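Local coordinates for TCR alpha chain (Gallus gallus, PDB 6LIR), which pairs with a TCR beta chain to form the chicken alpha-beta T-cell receptor, which probably recognises peptide antigen presented by MHC molecules, at residues V54-R60 against L72-R78; H22-Y28 against V89-S93. All coordinates share one frame; numbering follows the deposited sequence.

Interaction 1: V54-R60 against L72-R78; sequences VPDPEGR and LWLARPR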
ATOM      1  N   VAL A  54      20.839   7.814 -10.353  1.00 38.98           N
ATOM      2  CA  VAL A  54      19.788   6.822 -10.160  1.00 34.35           C
ATOM      3  C   VAL A  54      18.959   6.789 -11.422  1.00 36.30           C
ATOM      4  O   VAL A  54      18.445   7.831 -11.850  1.00 38.23           O
ATOM      5  CB  VAL A  54      18.889   7.170  -8.957  1.00 38.26           C
ATOM      6  CG1 VAL A  54      17.820   6.109  -8.750  1.00 42.25           C
ATOM      7  CG2 VAL A  54      19.716   7.416  -7.710  1.00 38.07           C
ATOM      8  N   PRO A  55      18.775   5.629 -12.056  1.00 45.66           N
ATOM      9  CA  PRO A  55      17.939   5.583 -13.270  1.00 46.82           C
ATOM     10  C   PRO A  55      16.479   5.890 -13.003  1.00 44.11           C
ATOM     11  O   PRO A  55      15.875   6.716 -13.691  1.00 46.15           O
ATOM     12  CB  PRO A  55      18.158   4.144 -13.785  1.00 46.72           C
ATOM     13  CG  PRO A  55      18.739   3.383 -12.617  1.00 51.14           C
ATOM     14  CD  PRO A  55      19.507   4.367 -11.816  1.00 41.26           C
ATOM     15  N   ASP A  56      15.904   5.256 -11.989  1.00 43.78           N
ATOM     16  CA  ASP A  56      14.475   5.342 -11.739  1.00 39.49           C
ATOM     17  C   ASP A  56      14.210   5.165 -10.247  1.00 44.46           C
ATOM     18  O   ASP A  56      14.546   4.114  -9.682  1.00 41.31           O
ATOM     19  CB  ASP A  56      13.742   4.284 -12.570  1.00 42.88           C
ATOM     20  CG  ASP A  56      12.233   4.335 -12.400  1.00 47.56           C
ATOM     21  OD1 ASP A  56      11.684   5.420 -12.109  1.00 47.98           O
ATOM     22  OD2 ASP A  56      11.587   3.279 -12.566  1.00 54.50           O
ATOM     23  N   PRO A  57      13.659   6.177  -9.558  1.00 38.88           N
ATOM     24  CA  PRO A  57      13.248   7.482 -10.081  1.00 35.84           C
ATOM     25  C   PRO A  57      14.448   8.384 -10.312  1.00 39.90           C
ATOM     26  O   PRO A  57      15.385   8.363  -9.512  1.00 34.70           O
ATOM     27  CB  PRO A  57      12.352   8.035  -8.972  1.00 36.15           C
ATOM     28  CG  PRO A  57      12.915   7.433  -7.722  1.00 36.82           C
ATOM     29  CD  PRO A  57      13.390   6.056  -8.114  1.00 38.01           C
ATOM     30  N   GLU A  58      14.443   9.090 -11.444  1.00 35.70           N
ATOM     31  CA  GLU A  58      15.519   9.998 -11.822  1.00 36.48           C
ATOM     32  C   GLU A  58      16.017  10.805 -10.627  1.00 30.77           C
ATOM     33  O   GLU A  58      15.230  11.413  -9.897  1.00 34.67           O
ATOM     34  CB  GLU A  58      15.024  10.939 -12.927  1.00 42.08           C
ATOM     35  CG  GLU A  58      16.110  11.778 -13.580  1.00 45.29           C
ATOM     36  CD  GLU A  58      15.549  12.811 -14.549  1.00 54.59           C
ATOM     37  OE1 GLU A  58      15.925  13.997 -14.440  1.00 55.81           O
ATOM     38  OE2 GLU A  58      14.732  12.437 -15.418  1.00 57.38           O
ATOM     39  N   GLY A  59      17.325  10.795 -10.427  1.00 30.11           N
ATOM     40  CA  GLY A  59      17.901  11.554  -9.330  1.00 30.43           C
ATOM     41  C   GLY A  59      19.331  11.115  -9.065  1.00 34.72           C
ATOM     42  O   GLY A  59      20.015  10.612  -9.956  1.00 31.29           O
ATOM     43  N   ARG A  60      19.752  11.295  -7.817  1.00 33.30           N
ATOM     44  CA  ARG A  60      21.145  11.050  -7.484  1.00 33.79           C
ATOM     45  C   ARG A  60      21.267  10.758  -5.998  1.00 32.19           C
ATOM     46  O   ARG A  60      20.650  11.432  -5.165  1.00 29.18           O
ATOM     47  CB  ARG A  60      22.029  12.249  -7.862  1.00 34.69           C
ATOM     48  CG  ARG A  60      23.525  12.049  -7.595  1.00 30.93           C
ATOM     49  CD  ARG A  60      24.386  12.865  -8.561  1.00 35.17           C
ATOM     50  NE  ARG A  60      24.252  14.302  -8.329  1.00 35.64           N
ATOM     51  CZ  ARG A  60      24.903  15.243  -9.010  1.00 38.23           C
ATOM     52  NH1 ARG A  60      25.742  14.906  -9.981  1.00 33.67           N
ATOM     53  NH2 ARG A  60      24.713  16.525  -8.722  1.00 33.08           N
ATOM     54  N   LEU A  72      19.127  10.621  -0.737  1.00 29.65           N
ATOM     55  CA  LEU A  72      18.554  10.258  -2.021  1.00 32.38           C
ATOM     56  C   LEU A  72      17.785  11.455  -2.561  1.00 33.21           C
ATOM     57  O   LEU A  72      16.788  11.880  -1.966  1.00 29.27           O
ATOM     58  CB  LEU A  72      17.632   9.047  -1.891  1.00 30.72           C
ATOM     59  CG  LEU A  72      17.044   8.569  -3.218  1.00 28.57           C
ATOM     60  CD1 LEU A  72      18.144   8.018  -4.117  1.00 30.76           C
ATOM     61  CD2 LEU A  72      15.955   7.530  -2.995  1.00 31.74           C
ATOM     62  N   TRP A  73      18.252  11.999  -3.677  1.00 32.60           N
ATOM     63  CA  TRP A  73      17.613  13.143  -4.313  1.00 29.40           C
ATOM     64  C   TRP A  73      16.781  12.634  -5.479  1.00 28.34           C
ATOM     65  O   TRP A  73      17.309  11.972  -6.376  1.00 30.48           O
ATOM     66  CB  TRP A  73      18.649  14.156  -4.799  1.00 30.88           C
ATOM     67  CG  TRP A  73      18.074  15.255  -5.670  1.00 31.41           C
ATOM     68  CD1 TRP A  73      18.224  15.395  -7.021  1.00 34.18           C
ATOM     69  CD2 TRP A  73      17.270  16.363  -5.241  1.00 27.66           C
ATOM     70  NE1 TRP A  73      17.562  16.522  -7.459  1.00 33.24           N
ATOM     71  CE2 TRP A  73      16.970  17.133  -6.386  1.00 32.31           C
ATOM     72  CE3 TRP A  73      16.775  16.778  -4.001  1.00 31.44           C
ATOM     73  CZ2 TRP A  73      16.199  18.295  -6.326  1.00 32.03           C
ATOM     74  CZ3 TRP A  73      16.010  17.936  -3.942  1.00 34.15           C
ATOM     75  CH2 TRP A  73      15.730  18.677  -5.097  1.00 31.43           C
ATOM     76  N   LEU A  74      15.482  12.909  -5.446  1.00 30.10           N
ATOM     77  CA  LEU A  74      14.589  12.620  -6.561  1.00 35.84           C
ATOM     78  C   LEU A  74      14.431  13.902  -7.372  1.00 34.20           C
ATOM     79  O   LEU A  74      13.909  14.894  -6.865  1.00 32.65           O
ATOM     80  CB  LEU A  74      13.232  12.124  -6.060  1.00 28.28           C
ATOM     81  CG  LEU A  74      13.143  10.707  -5.480  1.00 37.37           C
ATOM     82  CD1 LEU A  74      13.686  10.651  -4.064  1.00 32.51           C
ATOM     83  CD2 LEU A  74      11.701  10.220  -5.513  1.00 39.97           C
ATOM     84  N   ALA A  75      14.874  13.881  -8.628  1.00 30.28           N
ATOM     85  CA  ALA A  75      14.962  15.129  -9.383  1.00 34.45           C
ATOM     86  C   ALA A  75      13.622  15.557  -9.968  1.00 36.56           C
ATOM     87  O   ALA A  75      13.402  16.753 -10.194  1.00 34.37           O
ATOM     88  CB  ALA A  75      15.986  15.003 -10.502  1.00 35.27           C
ATOM     89  N   ARG A  76      12.728  14.612 -10.229  1.00 38.24           N
ATOM     90  CA  ARG A  76      11.483  14.930 -10.925  1.00 40.77           C
ATOM     91  C   ARG A  76      10.337  14.051 -10.455  1.00 33.55           C
ATOM     92  O   ARG A  76       9.783  13.286 -11.259  1.00 39.27           O
ATOM     93  CB  ARG A  76      11.619  14.799 -12.439  1.00 39.53           C
ATOM     94  CG  ARG A  76      11.808  16.149 -13.098  1.00 62.33           C
ATOM     95  CD  ARG A  76      12.094  16.026 -14.583  1.00 66.88           C
ATOM     96  NE  ARG A  76      13.085  17.005 -14.998  1.00 72.66           N
ATOM     97  CZ  ARG A  76      14.391  16.767 -15.019  1.00 67.73           C
ATOM     98  NH1 ARG A  76      14.855  15.576 -14.649  1.00 66.49           N
ATOM     99  NH2 ARG A  76      15.230  17.715 -15.397  1.00 67.68           N
ATOM    100  N   PRO A  77       9.984  14.091  -9.173  1.00 37.35           N
ATOM    101  CA  PRO A  77       8.997  13.142  -8.655  1.00 40.94           C
ATOM    102  C   PRO A  77       7.655  13.276  -9.352  1.00 42.41           C
ATOM    103  O   PRO A  77       7.151  14.376  -9.565  1.00 37.72           O
ATOM    104  CB  PRO A  77       8.890  13.520  -7.170  1.00 41.89           C
ATOM    105  CG  PRO A  77      10.060  14.447  -6.899  1.00 40.57           C
ATOM    106  CD  PRO A  77      10.261  15.155  -8.201  1.00 38.84           C
ATOM    107  N   ARG A  78       7.082  12.134  -9.708  1.00 44.99           N
ATOM    108  CA  ARG A  78       5.728  12.067 -10.229  1.00 46.48           C
ATOM    109  C   ARG A  78       4.868  11.251  -9.273  1.00 45.96           C
ATOM    110  O   ARG A  78       5.361  10.654  -8.310  1.00 40.89           O
ATOM    111  CB  ARG A  78       5.700  11.462 -11.636  1.00 45.78           C
ATOM    112  CG  ARG A  78       6.337  12.336 -12.712  1.00 54.47           C
ATOM    113  CD  ARG A  78       6.883  11.495 -13.862  1.00 62.09           C
ATOM    114  NE  ARG A  78       7.846  10.494 -13.402  1.00 70.07           N
ATOM    115  CZ  ARG A  78       7.562   9.205 -13.230  1.00 72.77           C
ATOM    116  NH1 ARG A  78       8.495   8.366 -12.805  1.00 73.67           N
ATOM    117  NH2 ARG A  78       6.338   8.758 -13.481  1.00 74.99           N
TER
HETATM  118  O   HOH W   1      12.564  11.901  -9.822  1.00 36.23           O
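Arg60 and Trp73 face each other as a hydrogen-bonded antiparallel pair: Arg60 N gives to Trp73 O, and Trp73 N returns a bond of 2.9 Å to Arg60 O. One residue on, Gly59 lies across from Leu74, and Gly59 CA comes within 3.0 Å of Trp73 O as a CA-H...O contact. Beyond it the ladder is extended by Ala75 N, which donates nearly straight to Glu58 O at 2.8 Å. Water 1 donates to Glu58 O as well and accepts from Arg76 N, so that carbonyl has two donors where the strands part. Two apolar pairs lie on the inner side. Pro57, entered through a cis peptide bond, sets CG against Leu74 CD2 at 3.8 Å, the two side chains crossing at a slant. Val54 chi1 of -179° turns CG1 anti to the backbone N and leaves CG2 as the branch that touches Leu72 CD1, these side chains crossing at about a right angle. In this V-set sandwich the contact belongs to the hairpin of strands 59-63 and 69-74; Pro57, Leu72 and Leu74 pack on Tyr85 of strand 84-90 in the facing sheet, while strand 16-21 flanks 69-74.

Interaction 2: H22-Y28 against V89-S93; sequences HPSIQAY and VRGSS
Tyr28 lays one ring face over the backbone and side chain of Ser93. Ser93 N sits 3.6 Å above the ring plane, displaced toward the rim, and Ser93 CB stands 3.9 Å from the Tyr28 ring centroid in a CH-pi contact 21° off the normal. With Tyr28 CG anti to its own nitrogen (chi1 173°), the ring is laid along residues 92-93, and Tyr28 CB rests against Ser92 CA. The same residue also meets the other segment through its main chain: Tyr28 N donates to Arg90 O, although the modelled 2.5 Å is suspiciously short and says nothing sure about the strength of the bond. Ala27 CA adds a CA-H...O contact to that carbonyl.

At the inner end Val89 divides its two methyls between two partners. Val89 CG1 lies over a face of the His22 imidazole, 3.8 Å from the ring centroid, whereas Val89 CG2 meets Ile25 CG2 at 4.0 Å and touches the Ile25 CD1 methyl as well. The His22 ring is fixed from its own loop, since ND1 donates to Ile25 O at 2.9 Å with the acceptor close to the ring plane, across the type I turn from His22 to Ile25. Water 2 lies within hydrogen-bonding distance of Gln26 O and Gly91 O, though it has more acceptors in reach than protons to give.

The loop between strands 16-21 and 29-35 corresponds to CDR1 of a V-set domain, and the end of strand 84-90 leads into CDR3; Arg90 also packs on Asn96 of the TCR beta chain. Apolar and CH-pi contacts at both ends, with one direct main-chain bond between them, imply that loop 22-28 is held to the strand end and the loop after it largely by shape, and that their mutual placement probably contributes to the surface offered to antigen.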
ATOM      1  N   HIS A  22      23.127   7.578  10.097  1.00 38.90           N
ATOM      2  CA  HIS A  22      23.562   6.441  10.914  1.00 37.12           C
ATOM      3  C   HIS A  22      24.907   6.771  11.546  1.00 38.98           C
ATOM      4  O   HIS A  22      25.952   6.256  11.135  1.00 33.83           O
ATOM      5  CB  HIS A  22      23.640   5.165  10.074  1.00 37.01           C
ATOM      6  CG  HIS A  22      24.195   5.373   8.698  1.00 36.74           C
ATOM      7  ND1 HIS A  22      25.518   5.144   8.382  1.00 37.29           N
ATOM      8  CD2 HIS A  22      23.601   5.780   7.551  1.00 35.93           C
ATOM      9  CE1 HIS A  22      25.717   5.407   7.103  1.00 38.58           C
ATOM     10  NE2 HIS A  22      24.568   5.795   6.576  1.00 36.72           N
ATOM     11  N   PRO A  23      24.911   7.629  12.572  1.00 45.86           N
ATOM     12  CA  PRO A  23      26.186   8.071  13.164  1.00 44.61           C
ATOM     13  C   PRO A  23      27.035   6.935  13.707  1.00 46.50           C
ATOM     14  O   PRO A  23      28.267   7.031  13.692  1.00 47.34           O
ATOM     15  CB  PRO A  23      25.747   9.033  14.278  1.00 45.87           C
ATOM     16  CG  PRO A  23      24.365   9.447  13.912  1.00 50.01           C
ATOM     17  CD  PRO A  23      23.752   8.260  13.229  1.00 45.81           C
ATOM     18  N   SER A  24      26.419   5.858  14.180  1.00 40.48           N
ATOM     19  CA  SER A  24      27.147   4.756  14.788  1.00 43.16           C
ATOM     20  C   SER A  24      27.631   3.730  13.774  1.00 47.67           C
ATOM     21  O   SER A  24      28.235   2.729  14.170  1.00 42.58           O
ATOM     22  CB  SER A  24      26.262   4.064  15.827  1.00 46.33           C
ATOM     23  OG  SER A  24      25.515   3.019  15.225  1.00 57.06           O
ATOM     24  N   ILE A  25      27.379   3.936  12.485  1.00 42.79           N
ATOM     25  CA  ILE A  25      27.772   2.980  11.456  1.00 41.84           C
ATOM     26  C   ILE A  25      28.530   3.732  10.376  1.00 42.03           C
ATOM     27  O   ILE A  25      27.997   4.679   9.781  1.00 42.70           O
ATOM     28  CB  ILE A  25      26.566   2.241  10.850  1.00 42.52           C
ATOM     29  CG1 ILE A  25      25.745   1.560  11.949  1.00 48.33           C
ATOM     30  CG2 ILE A  25      27.033   1.219   9.818  1.00 39.06           C
ATOM     31  CD1 ILE A  25      24.557   0.771  11.428  1.00 48.01           C
ATOM     32  N   GLN A  26      29.759   3.301  10.107  1.00 37.67           N
ATOM     33  CA  GLN A  26      30.571   3.864   9.034  1.00 37.41           C
ATOM     34  C   GLN A  26      30.410   2.905   7.865  1.00 41.92           C
ATOM     35  O   GLN A  26      31.042   1.845   7.817  1.00 35.98           O
ATOM     36  CB  GLN A  26      32.027   4.020   9.459  1.00 39.22           C
ATOM     37  CG  GLN A  26      32.900   4.712   8.429  1.00 35.11           C
ATOM     38  CD  GLN A  26      34.079   5.434   9.051  1.00 44.24           C
ATOM     39  OE1 GLN A  26      34.961   4.809   9.644  1.00 36.55           O
ATOM     40  NE2 GLN A  26      34.097   6.761   8.923  1.00 38.66           N
ATOM     41  N   ALA A  27      29.523   3.275   6.943  1.00 34.32           N
ATOM     42  CA  ALA A  27      29.028   2.347   5.935  1.00 37.14           C
ATOM     43  C   ALA A  27      30.145   1.828   5.042  1.00 40.57           C
ATOM     44  O   ALA A  27      30.971   2.598   4.543  1.00 39.25           O
ATOM     45  CB  ALA A  27      27.950   3.023   5.089  1.00 37.58           C
ATOM     46  N   TYR A  28      30.156   0.512   4.832  1.00 37.27           N
ATOM     47  CA  TYR A  28      30.947  -0.058   3.750  1.00 43.89           C
ATOM     48  C   TYR A  28      30.229   0.126   2.422  1.00 40.86           C
ATOM     49  O   TYR A  28      30.861   0.404   1.396  1.00 42.60           O
ATOM     50  CB  TYR A  28      31.222  -1.541   4.006  1.00 46.99           C
ATOM     51  CG  TYR A  28      31.904  -2.238   2.847  1.00 51.83           C
ATOM     52  CD1 TYR A  28      33.286  -2.198   2.701  1.00 57.69           C
ATOM     53  CD2 TYR A  28      31.164  -2.930   1.892  1.00 57.12           C
ATOM     54  CE1 TYR A  28      33.913  -2.828   1.640  1.00 60.63           C
ATOM     55  CE2 TYR A  28      31.782  -3.563   0.828  1.00 59.38           C
ATOM     56  CZ  TYR A  28      33.155  -3.509   0.706  1.00 64.93           C
ATOM     57  OH  TYR A  28      33.773  -4.138  -0.350  1.00 72.66           O
ATOM     58  N   VAL A  89      22.254   0.032   5.134  1.00 35.09           N
ATOM     59  CA  VAL A  89      23.696   0.232   5.178  1.00 39.42           C
ATOM     60  C   VAL A  89      24.366  -1.024   5.715  1.00 41.72           C
ATOM     61  O   VAL A  89      23.776  -1.806   6.467  1.00 37.06           O
ATOM     62  CB  VAL A  89      24.077   1.461   6.035  1.00 42.68           C
ATOM     63  CG1 VAL A  89      23.308   2.695   5.573  1.00 40.38           C
ATOM     64  CG2 VAL A  89      23.811   1.192   7.506  1.00 44.73           C
ATOM     65  N   ARG A  90      25.625  -1.196   5.334  1.00 41.67           N
ATOM     66  CA  ARG A  90      26.448  -2.307   5.785  1.00 49.02           C
ATOM     67  C   ARG A  90      27.715  -1.743   6.398  1.00 47.23           C
ATOM     68  O   ARG A  90      28.386  -0.909   5.782  1.00 40.45           O
ATOM     69  CB  ARG A  90      26.784  -3.272   4.644  1.00 48.87           C
ATOM     70  CG  ARG A  90      26.417  -4.713   4.946  1.00 58.05           C
ATOM     71  CD  ARG A  90      26.898  -5.656   3.856  1.00 68.57           C
ATOM     72  NE  ARG A  90      26.156  -5.469   2.615  1.00 72.13           N
ATOM     73  CZ  ARG A  90      25.015  -6.092   2.325  1.00 71.44           C
ATOM     74  NH1 ARG A  90      24.403  -5.858   1.173  1.00 74.53           N
ATOM     75  NH2 ARG A  90      24.485  -6.942   3.193  1.00 67.12           N
ATOM     76  N   GLY A  91      28.037  -2.201   7.609  1.00 44.78           N
ATOM     77  CA  GLY A  91      29.232  -1.732   8.288  1.00 50.26           C
ATOM     78  C   GLY A  91      30.499  -2.315   7.700  1.00 55.31           C
ATOM     79  O   GLY A  91      31.578  -1.732   7.833  1.00 55.70           O
ATOM     80  N   SER A  92      30.388  -3.471   7.052  1.00 43.86           N
ATOM     81  CA  SER A  92      31.524  -4.166   6.469  1.00 52.00           C
ATOM     82  C   SER A  92      31.023  -4.989   5.295  1.00 53.65           C
ATOM     83  O   SER A  92      29.818  -5.182   5.121  1.00 53.76           O
ATOM     84  CB  SER A  92      32.217  -5.071   7.486  1.00 66.65           C
ATOM     85  OG  SER A  92      31.654  -6.372   7.440  1.00 65.91           O
ATOM     86  N   SER A  93      31.965  -5.440   4.462  1.00 63.64           N
ATOM     87  CA  SER A  93      31.604  -6.320   3.357  1.00 72.26           C
ATOM     88  C   SER A  93      30.855  -7.556   3.851  1.00 74.81           C
ATOM     89  O   SER A  93      29.892  -8.003   3.218  1.00 76.85           O
ATOM     90  CB  SER A  93      32.859  -6.716   2.570  1.00 69.18           C
ATOM     91  OG  SER A  93      33.912  -7.115   3.431  1.00 77.61           O
TER
HETATM   92  O   HOH W   2      32.713   0.209   9.618  1.00 48.76           O

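Overall arrangement
Interactions 1 and 2 belong to the same V-set domain, their centres about 24 Å apart and their nearest atoms about 10 Å apart without touching. Along the chain, interaction 1 is nested within the loop closed by interaction 2, and strand 69-74 of the first is followed by strand 84-90 of the second. Both are partly buried, but differently built. In 54-60 against 72-78, neighbouring strands of one sheet share a regular ladder, with apolar side chains turned to the core and charged ones at the surface. In interaction 2, the loop 22-28 meets the end of strand 84-90 and the loop that follows it, relying chiefly on ring faces and methyls, with sparse backbone bonding.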